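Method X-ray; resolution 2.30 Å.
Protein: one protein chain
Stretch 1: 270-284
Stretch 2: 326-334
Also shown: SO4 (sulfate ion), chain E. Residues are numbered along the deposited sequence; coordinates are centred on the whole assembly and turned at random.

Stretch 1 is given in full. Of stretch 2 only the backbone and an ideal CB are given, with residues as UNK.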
ATOM      1  N   ARG A 270     -10.650   7.287 -15.446  1.00 20.96           N
ATOM      2  CA  ARG A 270     -11.560   7.827 -14.463  1.00 22.84           C
ATOM      3  C   ARG A 270     -11.085   7.513 -13.030  1.00 19.46           C
ATOM      4  O   ARG A 270     -10.712   6.380 -12.719  1.00 13.03           O
ATOM      5  CB  ARG A 270     -12.929   7.221 -14.729  1.00 19.65           C
ATOM      6  CG  ARG A 270     -14.000   7.518 -13.718  1.00 21.00           C
ATOM      7  CD  ARG A 270     -15.291   6.852 -14.182  1.00 22.80           C
ATOM      8  NE  ARG A 270     -16.277   7.887 -14.378  1.00 36.70           N
ATOM      9  CZ  ARG A 270     -16.884   8.175 -15.515  1.00 33.06           C
ATOM     10  NH1 ARG A 270     -16.666   7.470 -16.619  1.00 30.45           N
ATOM     11  NH2 ARG A 270     -17.748   9.173 -15.521  1.00 40.77           N
ATOM     12  N   ALA A 271     -11.078   8.528 -12.174  1.00 17.28           N
ATOM     13  CA  ALA A 271     -10.809   8.336 -10.745  1.00 17.65           C
ATOM     14  C   ALA A 271     -11.966   7.572 -10.101  1.00 20.75           C
ATOM     15  O   ALA A 271     -13.092   8.100 -10.011  1.00 21.12           O
ATOM     16  CB  ALA A 271     -10.640   9.676 -10.064  1.00 18.06           C
ATOM     17  N   THR A 272     -11.709   6.342  -9.655  1.00 17.60           N
ATOM     18  CA  THR A 272     -12.748   5.563  -8.985  1.00 14.91           C
ATOM     19  C   THR A 272     -12.452   5.340  -7.517  1.00 14.69           C
ATOM     20  O   THR A 272     -13.361   5.078  -6.730  1.00 19.45           O
ATOM     21  CB  THR A 272     -12.980   4.206  -9.672  1.00 17.70           C
ATOM     22  OG1 THR A 272     -11.768   3.435  -9.627  1.00 15.74           O
ATOM     23  CG2 THR A 272     -13.428   4.418 -11.140  1.00 16.71           C
ATOM     24  N   LEU A 273     -11.183   5.446  -7.142  1.00 15.71           N
ATOM     25  CA  LEU A 273     -10.776   5.217  -5.760  1.00 13.13           C
ATOM     26  C   LEU A 273     -11.019   6.458  -4.901  1.00 13.98           C
ATOM     27  O   LEU A 273     -10.549   7.539  -5.224  1.00 16.41           O
ATOM     28  CB  LEU A 273      -9.302   4.812  -5.711  1.00 15.50           C
ATOM     29  CG  LEU A 273      -8.730   4.422  -4.348  1.00 16.86           C
ATOM     30  CD1 LEU A 273      -9.354   3.103  -3.900  1.00 14.59           C
ATOM     31  CD2 LEU A 273      -7.218   4.293  -4.437  1.00 17.72           C
ATOM     32  N   HIS A 274     -11.765   6.301  -3.810  1.00 15.34           N
ATOM     33  CA  HIS A 274     -12.145   7.430  -2.956  1.00 16.37           C
ATOM     34  C   HIS A 274     -12.246   6.977  -1.494  1.00 15.53           C
ATOM     35  O   HIS A 274     -12.185   5.791  -1.198  1.00 15.78           O
ATOM     36  CB  HIS A 274     -13.530   7.994  -3.350  1.00 16.93           C
ATOM     37  CG  HIS A 274     -13.655   8.402  -4.789  1.00 17.14           C
ATOM     38  ND1 HIS A 274     -13.862   9.714  -5.171  1.00 15.59           N
ATOM     39  CD2 HIS A 274     -13.654   7.669  -5.925  1.00 12.18           C
ATOM     40  CE1 HIS A 274     -13.959   9.772  -6.489  1.00 14.72           C
ATOM     41  NE2 HIS A 274     -13.826   8.552  -6.971  1.00 16.89           N
ATOM     42  N   ARG A 275     -12.418   7.929  -0.584  1.00 16.89           N
ATOM     43  CA  ARG A 275     -12.781   7.609   0.794  1.00 18.67           C
ATOM     44  C   ARG A 275     -13.517   8.778   1.439  1.00 18.70           C
ATOM     45  O   ARG A 275     -13.276   9.936   1.103  1.00 16.00           O
ATOM     46  CB  ARG A 275     -11.549   7.216   1.626  1.00 16.54           C
ATOM     47  CG  ARG A 275     -10.761   8.378   2.188  1.00 19.31           C
ATOM     48  CD  ARG A 275      -9.692   7.869   3.149  1.00 20.72           C
ATOM     49  NE  ARG A 275      -8.888   8.959   3.686  1.00 28.00           N
ATOM     50  CZ  ARG A 275      -9.200   9.655   4.780  1.00 30.97           C
ATOM     51  NH1 ARG A 275     -10.302   9.379   5.467  1.00 27.66           N
ATOM     52  NH2 ARG A 275      -8.409  10.635   5.186  1.00 28.14           N
ATOM     53  N   ARG A 276     -14.421   8.462   2.360  1.00 20.97           N
ATOM     54  CA  ARG A 276     -15.112   9.488   3.137  1.00 22.04           C
ATOM     55  C   ARG A 276     -14.143  10.203   4.051  1.00 21.00           C
ATOM     56  O   ARG A 276     -13.307   9.554   4.663  1.00 25.34           O
ATOM     57  CB  ARG A 276     -16.189   8.850   4.006  1.00 26.48           C
ATOM     58  CG  ARG A 276     -17.595   9.175   3.590  1.00 30.90           C
ATOM     59  CD  ARG A 276     -18.602   8.475   4.493  1.00 26.17           C
ATOM     60  NE  ARG A 276     -18.844   9.257   5.692  1.00 33.33           N
ATOM     61  CZ  ARG A 276     -18.456   8.906   6.910  1.00 36.01           C
ATOM     62  NH1 ARG A 276     -17.818   7.758   7.109  1.00 27.29           N
ATOM     63  NH2 ARG A 276     -18.724   9.706   7.932  1.00 35.45           N
ATOM     64  N   THR A 277     -14.247  11.531   4.134  1.00 24.88           N
ATOM     65  CA  THR A 277     -13.510  12.311   5.137  1.00 26.75           C
ATOM     66  C   THR A 277     -14.437  12.714   6.278  1.00 31.17           C
ATOM     67  O   THR A 277     -15.639  12.440   6.244  1.00 28.82           O
ATOM     68  CB  THR A 277     -12.929  13.616   4.562  1.00 27.52           C
ATOM     69  OG1 THR A 277     -13.997  14.512   4.228  1.00 29.14           O
ATOM     70  CG2 THR A 277     -12.072  13.351   3.325  1.00 27.07           C
ATOM     71  N   ASN A 278     -13.888  13.395   7.276  1.00 37.22           N
ATOM     72  CA  ASN A 278     -14.704  13.851   8.403  1.00 40.59           C
ATOM     73  C   ASN A 278     -15.270  15.277   8.260  1.00 35.56           C
ATOM     74  O   ASN A 278     -15.904  15.787   9.184  1.00 40.10           O
ATOM     75  CB  ASN A 278     -13.967  13.663   9.742  1.00 39.32           C
ATOM     76  CG  ASN A 278     -13.927  12.200  10.192  1.00 44.77           C
ATOM     77  OD1 ASN A 278     -12.855  11.637  10.428  1.00 50.97           O
ATOM     78  ND2 ASN A 278     -15.097  11.580  10.307  1.00 41.26           N
ATOM     79  N   ASN A 279     -15.063  15.905   7.103  1.00 34.01           N
ATOM     80  CA  ASN A 279     -15.678  17.205   6.810  1.00 31.85           C
ATOM     81  C   ASN A 279     -17.210  17.182   6.879  1.00 31.60           C
ATOM     82  O   ASN A 279     -17.845  16.186   6.538  1.00 27.16           O
ATOM     83  CB  ASN A 279     -15.232  17.732   5.445  1.00 30.94           C
ATOM     84  CG  ASN A 279     -13.769  18.134   5.421  1.00 42.74           C
ATOM     85  OD1 ASN A 279     -13.187  18.482   6.453  1.00 40.11           O
ATOM     86  ND2 ASN A 279     -13.166  18.094   4.234  1.00 43.75           N
ATOM     87  N   THR A 280     -17.796  18.296   7.306  1.00 31.19           N
ATOM     88  CA  THR A 280     -19.238  18.358   7.557  1.00 35.32           C
ATOM     89  C   THR A 280     -20.061  19.054   6.471  1.00 34.42           C
ATOM     90  O   THR A 280     -21.266  19.251   6.651  1.00 33.41           O
ATOM     91  CB  THR A 280     -19.541  19.052   8.890  1.00 33.02           C
ATOM     92  OG1 THR A 280     -18.859  20.316   8.932  1.00 31.52           O
ATOM     93  CG2 THR A 280     -19.084  18.173  10.053  1.00 36.49           C
ATOM     94  N   TYR A 281     -19.419  19.422   5.364  1.00 23.40           N
ATOM     95  CA  TYR A 281     -20.107  20.077   4.253  1.00 26.16           C
ATOM     96  C   TYR A 281     -21.496  19.481   4.022  1.00 24.88           C
ATOM     97  O   TYR A 281     -21.662  18.264   3.993  1.00 26.68           O
ATOM     98  CB  TYR A 281     -19.257  19.978   2.980  1.00 26.28           C
ATOM     99  CG  TYR A 281     -19.897  20.584   1.751  1.00 23.23           C
ATOM    100  CD1 TYR A 281     -19.901  21.955   1.554  1.00 27.55           C
ATOM    101  CD2 TYR A 281     -20.475  19.783   0.775  1.00 24.61           C
ATOM    102  CE1 TYR A 281     -20.487  22.525   0.412  1.00 30.57           C
ATOM    103  CE2 TYR A 281     -21.060  20.338  -0.371  1.00 26.92           C
ATOM    104  CZ  TYR A 281     -21.065  21.710  -0.539  1.00 28.60           C
ATOM    105  OH  TYR A 281     -21.637  22.263  -1.661  1.00 38.26           O
ATOM    106  N   ALA A 282     -22.502  20.331   3.874  1.00 26.32           N
ATOM    107  CA  ALA A 282     -23.853  19.835   3.635  1.00 29.23           C
ATOM    108  C   ALA A 282     -24.118  19.631   2.141  1.00 27.54           C
ATOM    109  O   ALA A 282     -24.056  20.576   1.356  1.00 28.08           O
ATOM    110  CB  ALA A 282     -24.876  20.759   4.235  1.00 26.50           C
ATOM    111  N   LEU A 283     -24.394  18.388   1.754  1.00 27.21           N
ATOM    112  CA  LEU A 283     -24.668  18.072   0.354  1.00 31.86           C
ATOM    113  C   LEU A 283     -26.059  18.548  -0.052  1.00 31.38           C
ATOM    114  O   LEU A 283     -27.026  18.335   0.673  1.00 29.52           O
ATOM    115  CB  LEU A 283     -24.516  16.573   0.109  1.00 26.68           C
ATOM    116  CG  LEU A 283     -23.099  16.049   0.376  1.00 28.23           C
ATOM    117  CD1 LEU A 283     -23.097  14.533   0.471  1.00 24.64           C
ATOM    118  CD2 LEU A 283     -22.117  16.555  -0.697  1.00 21.33           C
ATOM    119  N   LYS A 284     -26.147  19.201  -1.206  1.00 27.98           N
ATOM    120  CA  LYS A 284     -27.422  19.717  -1.693  1.00 29.81           C
ATOM    121  C   LYS A 284     -28.144  18.728  -2.599  1.00 35.56           C
ATOM    122  O   LYS A 284     -29.375  18.675  -2.625  1.00 38.86           O
ATOM    123  CB  LYS A 284     -27.214  21.052  -2.419  1.00 34.47           C
ATOM    124  CG  LYS A 284     -26.696  22.155  -1.496  1.00 37.31           C
ATOM    125  CD  LYS A 284     -26.601  23.498  -2.203  1.00 44.07           C
ATOM    126  CE  LYS A 284     -26.311  24.613  -1.203  1.00 46.37           C
ATOM    127  NZ  LYS A 284     -26.248  25.962  -1.843  1.00 47.44           N
ATOM    128  N   UNK A 326     -15.554  18.215  -0.524  1.00 21.17           N
ATOM    129  CA  UNK A 326     -14.557  17.729   0.411  1.00 20.42           C
ATOM    130  C   UNK A 326     -14.968  16.643   1.402  1.00 24.81           C
ATOM    131  O   UNK A 326     -14.231  16.376   2.352  1.00 25.89           O
ATOM    132  CB  UNK A 326     -14.042  18.927   1.212  1.00 20.42           C
ATOM    133  N   UNK A 327     -16.119  16.004   1.194  1.00 22.42           N
ATOM    134  CA  UNK A 327     -16.556  14.921   2.080  1.00 22.71           C
ATOM    135  C   UNK A 327     -16.070  13.566   1.576  1.00 23.76           C
ATOM    136  O   UNK A 327     -15.968  12.629   2.356  1.00 24.69           O
ATOM    137  CB  UNK A 327     -18.081  14.916   2.204  1.00 22.71           C
ATOM    138  N   UNK A 328     -15.816  13.457   0.272  1.00 18.67           N
ATOM    139  CA  UNK A 328     -15.034  12.346  -0.256  1.00 19.85           C
ATOM    140  C   UNK A 328     -13.666  12.902  -0.635  1.00 20.78           C
ATOM    141  O   UNK A 328     -13.571  13.995  -1.180  1.00 18.77           O
ATOM    142  CB  UNK A 328     -15.723  11.684  -1.451  1.00 19.85           C
ATOM    143  N   UNK A 329     -12.613  12.163  -0.320  1.00 19.37           N
ATOM    144  CA  UNK A 329     -11.324  12.403  -0.923  1.00 20.74           C
ATOM    145  C   UNK A 329     -11.253  11.580  -2.214  1.00 19.14           C
ATOM    146  O   UNK A 329     -11.645  10.420  -2.253  1.00 18.83           O
ATOM    147  CB  UNK A 329     -10.187  12.048   0.038  1.00 20.74           C
ATOM    148  N   UNK A 330     -10.751  12.176  -3.275  1.00 19.17           N
ATOM    149  CA  UNK A 330     -10.607  11.450  -4.523  1.00 20.89           C
ATOM    150  C   UNK A 330      -9.124  11.197  -4.724  1.00 19.51           C
ATOM    151  O   UNK A 330      -8.318  12.095  -4.531  1.00 16.99           O
ATOM    152  CB  UNK A 330     -11.213  12.217  -5.700  1.00 20.89           C
ATOM    153  N   UNK A 331      -8.775   9.969  -5.087  1.00 16.36           N
ATOM    154  CA  UNK A 331      -7.394   9.634  -5.433  1.00 19.64           C
ATOM    155  C   UNK A 331      -7.257   9.639  -6.932  1.00 17.95           C
ATOM    156  O   UNK A 331      -7.672   8.696  -7.612  1.00 19.52           O
ATOM    157  CB  UNK A 331      -6.982   8.278  -4.856  1.00 19.64           C
ATOM    158  N   UNK A 332      -6.690  10.717  -7.443  1.00 18.90           N
ATOM    159  CA  UNK A 332      -6.544  10.884  -8.877  1.00 22.93           C
ATOM    160  C   UNK A 332      -5.698   9.785  -9.458  1.00 19.62           C
ATOM    161  O   UNK A 332      -4.810   9.259  -8.801  1.00 19.08           O
ATOM    162  CB  UNK A 332      -5.935  12.249  -9.206  1.00 22.93           C
ATOM    163  N   UNK A 333      -6.003   9.437 -10.698  1.00 20.44           N
ATOM    164  CA  UNK A 333      -5.245   8.455 -11.434  1.00 21.11           C
ATOM    165  C   UNK A 333      -3.885   9.022 -11.853  1.00 20.14           C
ATOM    166  O   UNK A 333      -3.807   9.998 -12.588  1.00 19.03           O
ATOM    167  CB  UNK A 333      -6.035   7.987 -12.658  1.00 21.11           C
ATOM    168  N   UNK A 334      -2.818   8.405 -11.369  1.00 17.82           N
ATOM    169  CA  UNK A 334      -1.478   8.816 -11.743  1.00 19.09           C
ATOM    170  C   UNK A 334      -0.659   7.601 -12.136  1.00 20.45           C
ATOM    171  O   UNK A 334      -0.972   6.466 -11.756  1.00 19.58           O
ATOM    172  CB  UNK A 334      -0.802   9.576 -10.600  1.00 19.09           C
TER
HETATM  173  S   SO4 E 501     -19.627  10.462 -17.808  1.00 58.48           S
HETATM  174  O1  SO4 E 501     -18.722   9.814 -18.756  1.00 63.16           O
HETATM  175  O2  SO4 E 501     -18.864  10.931 -16.665  1.00 40.41           O
HETATM  176  O3  SO4 E 501     -20.282  11.604 -18.445  1.00 57.71           O
HETATM  177  O4  SO4 E 501     -20.640   9.510 -17.373  1.00 47.47           O

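Position 326 has phi 79° and psi 13°, a conformation that by itself favours glycine. An ideal CB here would lie 3.3 Å from Asn-279 ND2, which is tight, so a residue without a side chain suits best. It is Gly-326, which closes the preceding helix in a Schellman motif. Its carbonyl O accepts two hydrogen bonds, from Thr-277 OG1 at 2.7 Å and from Asn-279 ND2 at 2.8 Å.

At 327 CA-to-CB points away from stretch 1, yet the chain beyond Thr-277 curves past, bringing Tyr-281 CB and the Leu-283 side chain within reach. A medium-sized apolar residue would fit: valine, isoleucine or leucine. Val-327 is found; its CG1 packs 3.8 Å from Tyr-281 CB and its CG2 lies 4.2 Å from Leu-283 CD2. Its backbone O accepts a hydrogen bond from Thr-277 N at 2.7 Å.

Position 328 forms a non-hydrogen-bonded antiparallel pair with Arg-276, and its CB shares a sheet face with His-274 and Arg-276. The aliphatic part of Arg-276 offers a surface to a large apolar or aromatic group. The residue is Phe-328, whose CE1 sits 3.8 Å from Arg-276 CG.

Position 329 pairs with Arg-275: its N donates to Arg-275 O at 2.7 Å and its O accepts from Arg-275 N at 3.1 Å. The ideal CB is 4.0 Å from Thr-277 CG2, on the face that carries Arg-275. That guanidinium would favour an acidic or neutral polar residue, and threonine or valine would suit the strand. Arg-329 is instead a like charge, its NE 4.1 Å from Arg-275 NH2.

At 330 the CB returns to the face of His-274, 3.7 Å from its ND1. Polar chains of medium length would suit, as would a modest apolar one. Gln-330 extends with chi1 and chi2 both t, bringing OE1 to 3.7 Å from Ala-271 CB; it leaves His-274 ND1 without a partner.

Position 331 points toward stretch 1, and its N donates to Leu-273 O at 3.0 Å. Leucine, methionine or an aromatic could use the Leu-273 side chain. Tyr-331 places CD2 3.8 Å from Leu-273 CG and OH 3.4 Å from Arg-275 NE. A water bridges its O to Leu-273 N.

Position 332 points away, tolerating many polar residues; Glu-332 OE1 accepts a hydrogen bond from the backbone N of 333 at 2.9 Å. Position 333 turns back toward Arg-270 and Ala-271, suiting a small apolar group, and Val-333 CG2 lies 3.5 Å from Arg-270 O. Position 334 is out of reach; it is Thr-334.

Stretch 2 326-334: GVFRQYEVT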
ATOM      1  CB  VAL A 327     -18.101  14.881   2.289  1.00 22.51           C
ATOM      2  CG1 VAL A 327     -18.613  16.207   2.837  1.00 23.57           C
ATOM      3  CG2 VAL A 327     -18.804  14.552   0.978  1.00 22.01           C
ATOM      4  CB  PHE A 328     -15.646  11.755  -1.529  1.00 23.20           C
ATOM      5  CG  PHE A 328     -16.873  10.906  -1.311  1.00 20.07           C
ATOM      6  CD1 PHE A 328     -17.505  10.841  -0.083  1.00 21.65           C
ATOM      7  CD2 PHE A 328     -17.388  10.167  -2.365  1.00 20.54           C
ATOM      8  CE1 PHE A 328     -18.630  10.055   0.088  1.00 21.29           C
ATOM      9  CE2 PHE A 328     -18.517   9.385  -2.212  1.00 19.34           C
ATOM     10  CZ  PHE A 328     -19.140   9.327  -0.984  1.00 22.98           C
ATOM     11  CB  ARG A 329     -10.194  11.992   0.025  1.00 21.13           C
ATOM     12  CG  ARG A 329      -8.792  12.219  -0.565  1.00 28.38           C
ATOM     13  CD  ARG A 329      -7.682  11.828   0.408  1.00 33.57           C
ATOM     14  NE  ARG A 329      -7.788  12.570   1.659  1.00 36.64           N
ATOM     15  CZ  ARG A 329      -7.323  13.795   1.828  1.00 37.82           C
ATOM     16  NH1 ARG A 329      -6.720  14.408   0.818  1.00 48.51           N
ATOM     17  NH2 ARG A 329      -7.461  14.407   2.996  1.00 36.83           N
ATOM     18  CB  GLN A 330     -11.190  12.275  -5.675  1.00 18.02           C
ATOM     19  CG  GLN A 330     -10.825  11.829  -7.075  1.00 22.94           C
ATOM     20  CD  GLN A 330     -11.111  12.934  -8.097  1.00 24.15           C
ATOM     21  OE1 GLN A 330     -12.048  12.846  -8.872  1.00 30.19           O
ATOM     22  NE2 GLN A 330     -10.306  13.983  -8.076  1.00 30.39           N
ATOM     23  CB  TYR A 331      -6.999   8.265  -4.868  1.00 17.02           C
ATOM     24  CG  TYR A 331      -7.049   8.245  -3.367  1.00 18.13           C
ATOM     25  CD1 TYR A 331      -5.953   8.668  -2.611  1.00 19.68           C
ATOM     26  CD2 TYR A 331      -8.207   7.860  -2.697  1.00 13.86           C
ATOM     27  CE1 TYR A 331      -6.001   8.676  -1.225  1.00 19.43           C
ATOM     28  CE2 TYR A 331      -8.264   7.855  -1.315  1.00 19.95           C
ATOM     29  CZ  TYR A 331      -7.164   8.266  -0.583  1.00 24.80           C
ATOM     30  OH  TYR A 331      -7.234   8.264   0.790  1.00 24.04           O
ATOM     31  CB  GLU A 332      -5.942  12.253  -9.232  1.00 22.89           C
ATOM     32  CG  GLU A 332      -6.991  13.265  -9.736  1.00 37.84           C
ATOM     33  CD  GLU A 332      -7.834  12.739 -10.935  1.00 46.31           C
ATOM     34  OE1 GLU A 332      -7.359  11.827 -11.664  1.00 33.41           O
ATOM     35  OE2 GLU A 332      -8.970  13.243 -11.146  1.00 39.17           O
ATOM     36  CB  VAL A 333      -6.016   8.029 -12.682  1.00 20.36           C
ATOM     37  CG1 VAL A 333      -5.271   6.930 -13.402  1.00 17.32           C
ATOM     38  CG2 VAL A 333      -7.412   7.579 -12.285  1.00 16.88           C
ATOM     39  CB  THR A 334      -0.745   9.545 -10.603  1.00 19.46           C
ATOM     40  OG1 THR A 334      -0.391   8.599  -9.591  1.00 17.61           O
ATOM     41  CG2 THR A 334      -1.621  10.650 -10.002  1.00 17.90           C
TER
HETATM   42  O   HOH W   1      -8.859   6.371  -8.788  1.00 15.37           O
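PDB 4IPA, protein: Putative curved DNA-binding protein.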